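Local atomic coordinates of RNA-binding protein RO60 (Deinococcus radiodurans, PDB entry 2NVO), a protein that binds several small RNAs that accumulate during recovery from ultraviolet irradiation and contributes to the ultraviolet resistance of the bacterium. Residues His314-Leu319 with Ala393-Ile398; Lys320-Tyr325 with Ala346-Phe351; Glu224-Ala229 with Tyr245-Glu250. One frame throughout, in Å; residues are numbered along the deposited sequence.

How the contacts relate
Contact 3 comes first along the chain and closes before the other two open, while contact 2 is nested inside the loop closed by contact 1. Contacts 1 and 2 share helix 315-326 and have centres about 11 Å apart; they touch where Ala318 and Pro315 meet Phe351. Contact 1 joins that helix to helix 388-402 of the VWFA-like domain, whereas contact 2 pairs it with helix 341-354. Contact 3 lies well away, in another part of the TROVE domain, its centre about 36 Å from that of contact 1 and 30 Å from that of contact 2. The set therefore samples a distant helix-to-loop contact and the place where the horseshoe meets the domain that closes the ring.

Contact 1: residues His314-Leu319 with Ala393-Ile398; sequences HPLDAL and AAMSLI
His314 meets Ile398 with the same imidazole that caps its own helix. Chi1 of -171° sets CG anti to the backbone N, and two other ring atoms serve different partners. His314 ND1 accepts the N-H of Leu316 at 3.1 Å, with an N-H...acceptor angle of 156° and the donor tilted somewhat out of the ring plane. His314 CE1 lies 3.3 Å from Ile398 CD1, a close oblique approach. In return, His314 N gives a nearly straight hydrogen bond to Asp317 OD2 (2.9 Å), met from above the carboxylate plane, which completes a capping box. Because ND1 accepts, a neutral ring would be expected to hold its proton on NE2. The box lies at the start of helix 315-326, which faces helix 388-402 of the VWFA-like domain; the short axes come no nearer than 11.1 Å and run roughly antiparallel, at 147°. At that spacing the side chains bridge the gap. The extended arm of Ile398 also brings CD1 to Pro315 CG, 3.9 Å away. One turn earlier, Ala394 CB receives Leu316 CD2 at 3.8 Å and, more loosely, Leu319 CD2 at 4.3 Å. The bent chain of Met395 crosses Leu316 at about a right angle, placing SD 3.5 Å from Leu316 CD1. Phe355 touches both Pro315 and Ile398, while Leu426 of helix 426-432 covers Leu319 and Ala394.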
loop_
_atom_site.group_PDB
_atom_site.type_symbol
_atom_site.label_atom_id
_atom_site.label_comp_id
_atom_site.label_asym_id
_atom_site.label_seq_id
_atom_site.Cartn_x
_atom_site.Cartn_y
_atom_site.Cartn_z
ATOM N N HIS A 314 0.137 -5.108 10.072
ATOM C CA HIS A 314 0.780 -6.300 9.564
ATOM C C HIS A 314 2.080 -6.436 10.342
ATOM O O HIS A 314 2.639 -5.440 10.762
ATOM C CB HIS A 314 1.057 -6.126 8.076
ATOM C CG HIS A 314 1.520 -7.374 7.395
ATOM N ND1 HIS A 314 2.840 -7.765 7.382
ATOM C CD2 HIS A 314 0.837 -8.314 6.700
ATOM C CE1 HIS A 314 2.953 -8.887 6.694
ATOM N NE2 HIS A 314 1.754 -9.246 6.279
ATOM N N PRO A 315 2.550 -7.668 10.561
ATOM C CA PRO A 315 3.806 -7.811 11.298
ATOM C C PRO A 315 4.958 -6.984 10.682
ATOM O O PRO A 315 5.735 -6.403 11.425
ATOM C CB PRO A 315 4.080 -9.320 11.238
ATOM C CG PRO A 315 2.722 -9.938 11.056
ATOM C CD PRO A 315 1.959 -8.968 10.196
ATOM N N LEU A 316 5.050 -6.930 9.354
ATOM C CA LEU A 316 6.061 -6.107 8.678
ATOM C C LEU A 316 5.908 -4.603 8.954
ATOM O O LEU A 316 6.881 -3.851 8.894
ATOM C CB LEU A 316 6.039 -6.368 7.171
ATOM C CG LEU A 316 6.590 -7.732 6.782
ATOM C CD1 LEU A 316 6.470 -7.923 5.273
ATOM C CD2 LEU A 316 8.041 -7.838 7.243
ATOM N N ASP A 317 4.688 -4.161 9.223
ATOM C CA ASP A 317 4.453 -2.785 9.647
ATOM C C ASP A 317 5.168 -2.532 10.964
ATOM O O ASP A 317 5.785 -1.490 11.150
ATOM C CB ASP A 317 2.960 -2.520 9.847
ATOM C CG ASP A 317 2.191 -2.462 8.546
ATOM O OD1 ASP A 317 2.814 -2.154 7.503
ATOM O OD2 ASP A 317 0.954 -2.716 8.568
ATOM N N ALA A 318 5.086 -3.496 11.882
ATOM C CA ALA A 318 5.740 -3.336 13.160
ATOM C C ALA A 318 7.250 -3.462 12.995
ATOM O O ALA A 318 8.001 -2.741 13.630
ATOM C CB ALA A 318 5.205 -4.361 14.185
ATOM N N LEU A 319 7.689 -4.388 12.144
ATOM C CA LEU A 319 9.124 -4.553 11.928
ATOM C C LEU A 319 9.694 -3.258 11.335
ATOM O O LEU A 319 10.707 -2.778 11.799
ATOM C CB LEU A 319 9.436 -5.765 11.034
ATOM C CG LEU A 319 10.932 -6.062 10.833
ATOM C CD1 LEU A 319 11.713 -6.071 12.152
ATOM C CD2 LEU A 319 11.139 -7.393 10.061
ATOM N N ALA A 393 12.752 -14.169 6.156
ATOM C CA ALA A 393 12.546 -14.889 7.410
ATOM C C ALA A 393 11.251 -14.484 8.073
ATOM O O ALA A 393 10.536 -15.347 8.625
ATOM C CB ALA A 393 13.731 -14.699 8.372
ATOM N N ALA A 394 10.950 -13.182 8.037
ATOM C CA ALA A 394 9.683 -12.654 8.544
ATOM C C ALA A 394 8.489 -13.279 7.797
ATOM O O ALA A 394 7.534 -13.777 8.425
ATOM C CB ALA A 394 9.648 -11.101 8.433
ATOM N N MET A 395 8.561 -13.282 6.461
ATOM C CA MET A 395 7.486 -13.827 5.635
ATOM C C MET A 395 7.340 -15.345 5.826
ATOM O O MET A 395 6.243 -15.879 5.727
ATOM C CB MET A 395 7.705 -13.502 4.150
ATOM C CG MET A 395 7.575 -11.999 3.804
ATOM S SD MET A 395 5.985 -11.274 4.296
ATOM C CE MET A 395 4.837 -12.140 3.252
ATOM N N SER A 396 8.447 -16.027 6.089
ATOM C CA SER A 396 8.430 -17.471 6.364
ATOM C C SER A 396 7.679 -17.750 7.664
ATOM O O SER A 396 6.782 -18.596 7.705
ATOM C CB SER A 396 9.849 -18.018 6.481
ATOM O OG SER A 396 10.502 -18.034 5.217
ATOM N N LEU A 397 8.029 -17.010 8.714
ATOM C CA LEU A 397 7.327 -17.125 9.990
ATOM C C LEU A 397 5.827 -16.885 9.833
ATOM O O LEU A 397 4.996 -17.646 10.378
ATOM C CB LEU A 397 7.906 -16.178 11.023
ATOM C CG LEU A 397 9.287 -16.574 11.522
ATOM C CD1 LEU A 397 9.780 -15.493 12.457
ATOM C CD2 LEU A 397 9.249 -17.972 12.218
ATOM N N ILE A 398 5.482 -15.842 9.090
ATOM C CA ILE A 398 4.076 -15.569 8.763
ATOM C C ILE A 398 3.363 -16.746 8.107
ATOM O O ILE A 398 2.270 -17.128 8.543
ATOM C CB ILE A 398 3.921 -14.317 7.884
ATOM C CG1 ILE A 398 4.242 -13.071 8.709
ATOM C CG2 ILE A 398 2.501 -14.223 7.339
ATOM C CD1 ILE A 398 4.143 -11.736 7.949
#

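Contact 2: residues Lys320-Tyr325 with Ala346-Phe351; sequences KARLVY and ALEEAF
Leu347 packs directly against the backbone of Arg322, its CD1 standing 3.6 Å from Arg322 CA. This is the tight part of an antiparallel helix pair whose short axes approach to 9.3 Å at 160°. Close by, Arg322 CB and Leu347 CB are 3.8 Å apart, while the other leucine methyl, Leu347 CD2, faces Ala321 CB at 4.3 Å. Tyr325 approaches the leucine obliquely with its ring, and its hydroxyl bonds to Val340 N. Leu275 and Leu278 of helix 271-283 also touch Leu347, burying this side. The opposite character appears where Glu348 is exposed. There the arginine chain bends at chi3 (70°), which places Arg322 NE 3.4 Å from Glu348 CG, so aliphatic and polar parts of the two residues overlap. Glu348 OE2 lies over one face of the guanidinium, with the carboxylate offset toward its rim and turned steeply against it; Arg322 NE and Glu348 OE2 are 4.0 Å apart, a long salt bridge. A water accepts from Arg322 NE at 3.1 Å and donates weakly to Leu347 O. Since the NE hydrogen goes to water and OE2 stands well out of the guanidinium plane, the polar ends of Glu348 and Arg322 attract through charge, with no directed hydrogen bond.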
loop_
_atom_site.group_PDB
_atom_site.type_symbol
_atom_site.label_atom_id
_atom_site.label_comp_id
_atom_site.label_asym_id
_atom_site.label_seq_id
_atom_site.Cartn_x
_atom_site.Cartn_y
_atom_site.Cartn_z
ATOM N N LYS A 320 9.030 -2.696 10.334
ATOM C CA LYS A 320 9.503 -1.452 9.724
ATOM C C LYS A 320 9.575 -0.323 10.761
ATOM O O LYS A 320 10.573 0.398 10.853
ATOM C CB LYS A 320 8.615 -1.039 8.545
ATOM C CG LYS A 320 8.952 0.349 7.994
ATOM C CD LYS A 320 7.929 0.818 6.968
ATOM C CE LYS A 320 8.311 2.186 6.392
ATOM N NZ LYS A 320 7.548 2.490 5.143
ATOM N N ALA A 321 8.518 -0.180 11.564
ATOM C CA ALA A 321 8.518 0.874 12.578
ATOM C C ALA A 321 9.678 0.733 13.550
ATOM O O ALA A 321 10.303 1.718 13.921
ATOM C CB ALA A 321 7.155 0.946 13.325
ATOM N N ARG A 322 9.968 -0.491 13.969
ATOM C CA ARG A 322 11.075 -0.733 14.872
ATOM C C ARG A 322 12.415 -0.359 14.244
ATOM O O ARG A 322 13.225 0.333 14.853
ATOM C CB ARG A 322 11.140 -2.191 15.310
ATOM C CG ARG A 322 12.388 -2.470 16.121
ATOM C CD ARG A 322 12.291 -3.718 16.934
ATOM N NE ARG A 322 12.311 -4.938 16.133
ATOM C CZ ARG A 322 13.389 -5.434 15.527
ATOM N NH1 ARG A 322 14.551 -4.802 15.598
ATOM N NH2 ARG A 322 13.299 -6.576 14.855
ATOM N N LEU A 323 12.650 -0.821 13.022
ATOM C CA LEU A 323 13.927 -0.562 12.355
ATOM C C LEU A 323 14.087 0.935 12.119
ATOM O O LEU A 323 15.128 1.483 12.394
ATOM C CB LEU A 323 14.022 -1.334 11.027
ATOM C CG LEU A 323 14.030 -2.867 11.162
ATOM C CD1 LEU A 323 13.822 -3.590 9.813
ATOM C CD2 LEU A 323 15.293 -3.349 11.835
ATOM N N VAL A 324 13.052 1.584 11.603
ATOM C CA VAL A 324 13.098 3.032 11.340
ATOM C C VAL A 324 13.394 3.802 12.624
ATOM O O VAL A 324 14.268 4.683 12.670
ATOM C CB VAL A 324 11.775 3.544 10.746
ATOM C CG1 VAL A 324 11.751 5.084 10.738
ATOM C CG2 VAL A 324 11.586 3.014 9.332
ATOM N N TYR A 325 12.661 3.451 13.678
ATOM C CA TYR A 325 12.807 4.114 14.962
ATOM C C TYR A 325 14.167 3.873 15.598
ATOM O O TYR A 325 14.762 4.785 16.162
ATOM C CB TYR A 325 11.674 3.673 15.914
ATOM C CG TYR A 325 11.789 4.238 17.310
ATOM C CD1 TYR A 325 11.731 5.609 17.530
ATOM C CD2 TYR A 325 11.954 3.400 18.409
ATOM C CE1 TYR A 325 11.848 6.131 18.823
ATOM C CE2 TYR A 325 12.071 3.904 19.686
ATOM C CZ TYR A 325 12.014 5.268 19.888
ATOM O OH TYR A 325 12.129 5.761 21.161
ATOM N N ALA A 346 8.844 -3.085 22.709
ATOM C CA ALA A 346 7.399 -3.235 22.564
ATOM C C ALA A 346 7.046 -3.498 21.102
ATOM O O ALA A 346 6.058 -4.172 20.780
ATOM C CB ALA A 346 6.706 -1.995 23.047
ATOM N N LEU A 347 7.842 -2.918 20.216
ATOM C CA LEU A 347 7.659 -3.127 18.780
ATOM C C LEU A 347 7.946 -4.576 18.386
ATOM O O LEU A 347 7.334 -5.110 17.457
ATOM C CB LEU A 347 8.496 -2.128 17.992
ATOM C CG LEU A 347 7.956 -0.698 18.102
ATOM C CD1 LEU A 347 8.986 0.282 17.600
ATOM C CD2 LEU A 347 6.661 -0.547 17.335
ATOM N N GLU A 348 8.852 -5.223 19.106
ATOM C CA GLU A 348 9.093 -6.644 18.892
ATOM C C GLU A 348 7.882 -7.447 19.314
ATOM O O GLU A 348 7.560 -8.459 18.697
ATOM C CB GLU A 348 10.356 -7.119 19.616
ATOM C CG GLU A 348 11.629 -6.731 18.887
ATOM C CD GLU A 348 12.882 -6.861 19.736
ATOM O OE1 GLU A 348 13.072 -7.913 20.379
ATOM O OE2 GLU A 348 13.688 -5.905 19.747
ATOM N N GLU A 349 7.193 -6.983 20.357
ATOM C CA GLU A 349 5.972 -7.634 20.798
ATOM C C GLU A 349 4.816 -7.393 19.830
ATOM O O GLU A 349 4.039 -8.302 19.561
ATOM C CB GLU A 349 5.576 -7.177 22.220
ATOM C CG GLU A 349 4.360 -7.923 22.760
ATOM C CD GLU A 349 3.940 -7.481 24.166
ATOM O OE1 GLU A 349 4.778 -6.910 24.888
ATOM O OE2 GLU A 349 2.771 -7.718 24.541
ATOM N N ALA A 350 4.695 -6.166 19.321
ATOM C CA ALA A 350 3.686 -5.841 18.324
ATOM C C ALA A 350 3.836 -6.732 17.083
ATOM O O ALA A 350 2.849 -7.195 16.523
ATOM C CB ALA A 350 3.758 -4.362 17.940
ATOM N N PHE A 351 5.077 -6.973 16.673
ATOM C CA PHE A 351 5.361 -7.863 15.552
ATOM C C PHE A 351 4.712 -9.233 15.757
ATOM O O PHE A 351 3.972 -9.715 14.906
ATOM C CB PHE A 351 6.877 -8.007 15.410
ATOM C CG PHE A 351 7.316 -9.002 14.378
ATOM C CD1 PHE A 351 7.334 -8.669 13.037
ATOM C CD2 PHE A 351 7.770 -10.263 14.756
ATOM C CE1 PHE A 351 7.785 -9.579 12.068
ATOM C CE2 PHE A 351 8.222 -11.178 13.798
ATOM C CZ PHE A 351 8.219 -10.826 12.441
HETATM O O HOH W 1 9.321 -5.308 15.439
#

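Contact 3: residues Glu224-Ala229 with Tyr245-Glu250; sequences EGHLKA and YRLPLE
Tyr245 reaches across to Glu224 and Lys228 with its hydroxyl, which takes part in both hydrogen bonds of the contact. Tyr245 OH donates to Glu224 OE1 at 3.0 Å and accepts from Lys228 NZ, also at 3.0 Å. The carboxylate and ring planes stand 74° apart, and the hydroxyl meets OE1 from above the carboxylate plane, 48° out of it. Glu224 and Lys228, one helical turn apart, thus grip the phenol from acceptor and donor sides; the ammonium would be expected to polarise the hydroxyl toward the glutamate. Lys228 crosses the tyrosine at about a right angle, its CE 3.4 Å from Tyr245 CE2.

The aromatic contact is a CH-pi interaction. Gly225 CA lies 3.6 Å from the centroid of the Tyr245 ring and 13° off its normal, over the centre of one face. Having no side chain, Gly225 allows the ring to lie flat on the helix backbone.

Van der Waals packing continues through Leu247 and Pro248. Leu247 CD1 sits 3.3 Å from Gly225 O and forms an apolar pair with Ala229 CB at 4.2 Å, while Pro248 CG comes to the edge of the His226 ring, 3.5 Å from NE2.

Arg246, with positive phi, is the first residue to leave helical geometry; beyond it Leu247 and Pro248 lie against helix 219-229. Helices 219-229 and 235-245 follow each other closely in the chain, and the loop leaving the second returns to the first, within a part of the protein that probably takes part in RNA binding, as in relatives; the arrangement is consistent with the helical HEAT-like build of the TROVE domain.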
loop_
_atom_site.group_PDB
_atom_site.type_symbol
_atom_site.label_atom_id
_atom_site.label_comp_id
_atom_site.label_asym_id
_atom_site.label_seq_id
_atom_site.Cartn_x
_atom_site.Cartn_y
_atom_site.Cartn_z
ATOM N N GLU A 224 -11.488 27.734 9.359
ATOM C CA GLU A 224 -10.893 28.861 10.070
ATOM C C GLU A 224 -9.634 28.417 10.802
ATOM O O GLU A 224 -8.602 29.089 10.761
ATOM C CB GLU A 224 -11.886 29.462 11.067
ATOM C CG GLU A 224 -11.359 30.702 11.780
ATOM C CD GLU A 224 -12.420 31.404 12.604
ATOM O OE1 GLU A 224 -13.034 30.749 13.471
ATOM O OE2 GLU A 224 -12.634 32.615 12.383
ATOM N N GLY A 225 -9.735 27.269 11.467
ATOM C CA GLY A 225 -8.626 26.706 12.207
ATOM C C GLY A 225 -7.405 26.478 11.342
ATOM O O GLY A 225 -6.295 26.839 11.731
ATOM N N HIS A 226 -7.607 25.874 10.173
ATOM C CA HIS A 226 -6.509 25.624 9.244
ATOM C C HIS A 226 -5.911 26.928 8.733
ATOM O O HIS A 226 -4.700 27.034 8.541
ATOM C CB HIS A 226 -6.963 24.749 8.069
ATOM C CG HIS A 226 -6.754 23.280 8.292
ATOM N ND1 HIS A 226 -5.561 22.648 8.013
ATOM C CD2 HIS A 226 -7.583 22.326 8.772
ATOM C CE1 HIS A 226 -5.668 21.366 8.311
ATOM N NE2 HIS A 226 -6.882 21.141 8.773
ATOM N N LEU A 227 -6.765 27.919 8.520
ATOM C CA LEU A 227 -6.305 29.229 8.086
ATOM C C LEU A 227 -5.330 29.802 9.108
ATOM O O LEU A 227 -4.155 30.025 8.804
ATOM C CB LEU A 227 -7.494 30.170 7.890
ATOM C CG LEU A 227 -8.444 29.745 6.770
ATOM C CD1 LEU A 227 -9.610 30.705 6.643
ATOM C CD2 LEU A 227 -7.690 29.629 5.452
ATOM N N LYS A 228 -5.822 30.015 10.324
ATOM C CA LYS A 228 -5.004 30.530 11.419
ATOM C C LYS A 228 -3.756 29.682 11.659
ATOM O O LYS A 228 -2.684 30.212 11.942
ATOM C CB LYS A 228 -5.835 30.626 12.698
ATOM C CG LYS A 228 -7.201 31.269 12.488
ATOM C CD LYS A 228 -7.818 31.758 13.795
ATOM C CE LYS A 228 -8.135 30.610 14.739
ATOM N NZ LYS A 228 -8.835 31.081 15.968
ATOM N N ALA A 229 -3.896 28.368 11.534
ATOM C CA ALA A 229 -2.774 27.466 11.756
ATOM C C ALA A 229 -1.587 27.795 10.852
ATOM O O ALA A 229 -0.433 27.687 11.268
ATOM C CB ALA A 229 -3.207 26.022 11.560
ATOM N N TYR A 245 -9.224 23.362 17.599
ATOM C CA TYR A 245 -9.868 23.120 16.309
ATOM C C TYR A 245 -9.786 21.689 15.770
ATOM O O TYR A 245 -10.044 21.467 14.587
ATOM C CB TYR A 245 -9.293 24.075 15.259
ATOM C CG TYR A 245 -9.823 25.488 15.330
ATOM C CD1 TYR A 245 -11.073 25.807 14.813
ATOM C CD2 TYR A 245 -9.067 26.508 15.895
ATOM C CE1 TYR A 245 -11.563 27.100 14.869
ATOM C CE2 TYR A 245 -9.548 27.802 15.952
ATOM C CZ TYR A 245 -10.796 28.091 15.437
ATOM O OH TYR A 245 -11.280 29.376 15.491
ATOM N N ARG A 246 -9.426 20.731 16.620
ATOM C CA ARG A 246 -9.327 19.320 16.219
ATOM C C ARG A 246 -8.450 19.101 14.979
ATOM O O ARG A 246 -8.634 18.139 14.234
ATOM C CB ARG A 246 -10.727 18.705 16.016
ATOM C CG ARG A 246 -11.480 19.172 14.761
ATOM C CD ARG A 246 -11.477 18.120 13.656
ATOM N NE ARG A 246 -11.492 18.713 12.319
ATOM C CZ ARG A 246 -11.893 18.075 11.221
ATOM N NH1 ARG A 246 -11.863 18.690 10.042
ATOM N NH2 ARG A 246 -12.334 16.824 11.299
ATOM N N LEU A 247 -7.475 19.982 14.780
ATOM C CA LEU A 247 -6.709 20.004 13.535
ATOM C C LEU A 247 -5.588 18.968 13.461
ATOM O O LEU A 247 -4.893 18.715 14.447
ATOM C CB LEU A 247 -6.131 21.402 13.295
ATOM C CG LEU A 247 -7.145 22.539 13.157
ATOM C CD1 LEU A 247 -6.435 23.872 13.216
ATOM C CD2 LEU A 247 -7.948 22.405 11.875
ATOM N N PRO A 248 -5.410 18.372 12.274
ATOM C CA PRO A 248 -4.326 17.438 11.950
ATOM C C PRO A 248 -2.940 18.080 12.032
ATOM O O PRO A 248 -2.800 19.289 11.854
ATOM C CB PRO A 248 -4.636 17.048 10.499
ATOM C CG PRO A 248 -5.565 18.137 10.005
ATOM C CD PRO A 248 -6.404 18.421 11.193
ATOM N N LEU A 249 -1.928 17.259 12.306
ATOM C CA LEU A 249 -0.540 17.711 12.361
ATOM C C LEU A 249 -0.120 18.349 11.041
ATOM O O LEU A 249 0.832 19.133 10.987
ATOM C CB LEU A 249 0.373 16.528 12.677
ATOM C CG LEU A 249 1.877 16.684 12.475
ATOM C CD1 LEU A 249 2.471 17.637 13.498
ATOM C CD2 LEU A 249 2.531 15.329 12.570
ATOM N N GLU A 250 -0.842 18.003 9.978
ATOM C CA GLU A 250 -0.604 18.559 8.655
ATOM C C GLU A 250 -0.753 20.073 8.676
ATOM O O GLU A 250 0.032 20.794 8.055
ATOM C CB GLU A 250 -1.611 17.980 7.662
ATOM C CG GLU A 250 -2.009 16.538 7.940
ATOM C CD GLU A 250 -3.264 16.142 7.189
ATOM O OE1 GLU A 250 -3.894 17.034 6.577
ATOM O OE2 GLU A 250 -3.622 14.946 7.210
#